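Local coordinates for protein phosphatase Slingshot homolog 2 (Homo sapiens, PDB 2NT2) that dephosphorylates and thereby activates the actin-depolymerizing factor cofilin through its dual-specificity phosphatase catalytic domain, the part present here, and so regulates actin filament dynamics, at residues 4-8 against 117-122. The protein carries 1 engineered substitution. Numbering follows the deposited sequence.
Sequences PTQIF and YVKERR
With CG anti to the backbone N (chi1 -180°), Tyr117 reaches out from helix 111-121 and lays its ring beside Ile7 and Phe8 of strand 5-8. Ile7 answers with CG2, itself anti to its own backbone N, which packs 3.5 Å from Tyr117 CE2 and also touches Val118 CG2. The phenol OH of Tyr117 donates to the carbonyl O of Ile7 at 2.9 Å, almost in line with the C=O bond (170°), and this oxygen sits at the edge of the Tyr117 ring. The rings of Phe8 and Tyr117 are nearly parallel, planes at 11°, but displaced with little overlap; their closest approach is Phe8 CE2 to Tyr117 CE2 at 3.3 Å. Each aromatic ring also meets a further one edge-to-face, Tyr107 for Phe8 and Trp109 for Tyr117. The bent chain of Arg121 folds back so that NE lies above one face of the Tyr117 ring, toward its rim, and makes a weak hydrogen bond to Tyr117 O. A phenylalanine in place of Tyr117 would probably keep much of the ring packing but leave the Ile7 carbonyl without its hydroxyl donor.

At the other end of the antiparallel-running pair, Thr5 CG2 rests 3.8 Å from Arg121 CB, while its OG1 accepts a bond from Arg122 NH1 at 3.1 Å. The hydroxyl oxygen lies in the guanidinium plane. Arg122 NE and NH2 are bound in turn by the carbonyls of Gly91 and Met90, both in the phosphate-binding loop, whose nucleophilic cysteine is replaced here by the engineered Ser88. Three neutral oxygens thus grip the guanidinium and fix its rotation, which implies that Arg122 ties the edge strand and the helix end to the active-site loop through hydrogen bonds, with no salt bridge across this contact.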
loop_
_atom_site.group_PDB
_atom_site.type_symbol
_atom_site.label_atom_id
_atom_site.label_comp_id
_atom_site.label_asym_id
_atom_site.label_seq_id
_atom_site.Cartn_x
_atom_site.Cartn_y
_atom_site.Cartn_z
ATOM N N PRO A 4 -7.259 4.756 9.154
ATOM C CA PRO A 4 -6.655 3.842 8.173
ATOM C C PRO A 4 -7.633 2.716 7.866
ATOM O O PRO A 4 -8.467 2.376 8.707
ATOM C CB PRO A 4 -5.428 3.279 8.885
ATOM C CG PRO A 4 -5.723 3.471 10.335
ATOM C CD PRO A 4 -6.515 4.746 10.429
ATOM N N THR A 5 -7.555 2.157 6.665
ATOM C CA THR A 5 -8.545 1.145 6.290
ATOM C C THR A 5 -7.913 -0.240 6.287
ATOM O O THR A 5 -6.949 -0.471 5.561
ATOM C CB THR A 5 -9.163 1.427 4.910
ATOM O OG1 THR A 5 -9.681 2.757 4.865
ATOM C CG2 THR A 5 -10.344 0.497 4.667
ATOM N N GLN A 6 -8.468 -1.146 7.090
ATOM C CA GLN A 6 -7.965 -2.515 7.117
ATOM C C GLN A 6 -8.387 -3.254 5.853
ATOM O O GLN A 6 -9.578 -3.380 5.572
ATOM C CB GLN A 6 -8.448 -3.283 8.352
ATOM C CG GLN A 6 -7.589 -4.510 8.640
ATOM C CD GLN A 6 -7.851 -5.146 9.986
ATOM O OE1 GLN A 6 -8.836 -4.864 10.663
ATOM N NE2 GLN A 6 -6.946 -6.033 10.394
ATOM N N ILE A 7 -7.401 -3.741 5.101
ATOM C CA ILE A 7 -7.756 -4.451 3.868
ATOM C C ILE A 7 -7.533 -5.946 4.008
ATOM O O ILE A 7 -8.308 -6.756 3.494
ATOM C CB ILE A 7 -6.966 -3.890 2.675
ATOM C CG1 ILE A 7 -7.043 -2.357 2.594
ATOM C CG2 ILE A 7 -7.430 -4.527 1.384
ATOM C CD1 ILE A 7 -8.469 -1.832 2.579
ATOM N N PHE A 8 -6.464 -6.305 4.710
ATOM C CA PHE A 8 -6.233 -7.702 5.060
ATOM C C PHE A 8 -5.884 -7.800 6.539
ATOM O O PHE A 8 -5.772 -6.736 7.152
ATOM C CB PHE A 8 -5.152 -8.321 4.179
ATOM C CG PHE A 8 -5.586 -8.342 2.717
ATOM C CD1 PHE A 8 -4.833 -7.696 1.757
ATOM C CD2 PHE A 8 -6.737 -9.015 2.337
ATOM C CE1 PHE A 8 -5.219 -7.714 0.431
ATOM C CE2 PHE A 8 -7.142 -9.035 1.016
ATOM C CZ PHE A 8 -6.373 -8.384 0.067
ATOM N N TYR A 117 -12.366 -5.160 -4.463
ATOM C CA TYR A 117 -12.222 -5.520 -3.055
ATOM C C TYR A 117 -11.762 -4.304 -2.256
ATOM O O TYR A 117 -12.331 -3.955 -1.227
ATOM C CB TYR A 117 -11.235 -6.673 -2.899
ATOM C CG TYR A 117 -11.022 -7.116 -1.471
ATOM C CD1 TYR A 117 -11.908 -7.997 -0.858
ATOM C CD2 TYR A 117 -9.938 -6.654 -0.734
ATOM C CE1 TYR A 117 -11.707 -8.399 0.448
ATOM C CE2 TYR A 117 -9.735 -7.054 0.577
ATOM C CZ TYR A 117 -10.626 -7.930 1.161
ATOM O OH TYR A 117 -10.442 -8.341 2.461
ATOM N N VAL A 118 -10.721 -3.656 -2.774
ATOM C CA VAL A 118 -10.129 -2.501 -2.116
ATOM C C VAL A 118 -11.042 -1.285 -2.198
ATOM O O VAL A 118 -11.142 -0.522 -1.234
ATOM C CB VAL A 118 -8.755 -2.146 -2.716
ATOM C CG1 VAL A 118 -8.212 -0.884 -2.062
ATOM C CG2 VAL A 118 -7.774 -3.301 -2.554
ATOM N N LYS A 119 -11.723 -1.104 -3.324
ATOM C CA LYS A 119 -12.575 0.076 -3.493
ATOM C C LYS A 119 -13.745 0.053 -2.515
ATOM O O LYS A 119 -14.145 1.092 -1.994
ATOM C CB LYS A 119 -13.089 0.180 -4.926
ATOM C CG LYS A 119 -14.143 1.256 -5.135
ATOM C CD LYS A 119 -13.520 2.645 -5.167
ATOM C CE LYS A 119 -14.448 3.649 -5.829
ATOM N NZ LYS A 119 -14.004 5.058 -5.634
ATOM N N GLU A 120 -14.272 -1.137 -2.273
ATOM C CA GLU A 120 -15.406 -1.341 -1.381
ATOM C C GLU A 120 -15.119 -0.865 0.034
ATOM O O GLU A 120 -15.950 -0.201 0.653
ATOM C CB GLU A 120 -15.802 -2.820 -1.349
ATOM C CG GLU A 120 -17.270 -3.047 -1.680
ATOM C CD GLU A 120 -17.820 -4.300 -1.035
ATOM O OE1 GLU A 120 -18.202 -4.237 0.155
ATOM O OE2 GLU A 120 -17.883 -5.347 -1.716
ATOM N N ARG A 121 -13.948 -1.195 0.571
ATOM C CA ARG A 121 -13.584 -0.772 1.918
ATOM C C ARG A 121 -13.043 0.645 1.965
ATOM O O ARG A 121 -13.353 1.424 2.866
ATOM C CB ARG A 121 -12.545 -1.751 2.491
ATOM C CG ARG A 121 -13.147 -3.120 2.721
ATOM C CD ARG A 121 -12.253 -4.267 2.274
ATOM N NE ARG A 121 -13.071 -5.383 1.790
ATOM C CZ ARG A 121 -13.440 -6.426 2.524
ATOM N NH1 ARG A 121 -13.057 -6.499 3.793
ATOM N NH2 ARG A 121 -14.190 -7.380 1.994
ATOM N N ARG A 122 -12.215 0.995 0.984
ATOM C CA ARG A 122 -11.695 2.364 0.940
ATOM C C ARG A 122 -12.224 3.085 -0.296
ATOM O O ARG A 122 -11.593 3.100 -1.347
ATOM C CB ARG A 122 -10.170 2.380 0.977
ATOM C CG ARG A 122 -9.593 3.784 1.015
ATOM C CD ARG A 122 -8.354 3.857 1.894
ATOM N NE ARG A 122 -7.846 5.229 1.940
ATOM C CZ ARG A 122 -7.867 5.975 3.039
ATOM N NH1 ARG A 122 -8.355 5.467 4.161
ATOM N NH2 ARG A 122 -7.393 7.212 3.010
#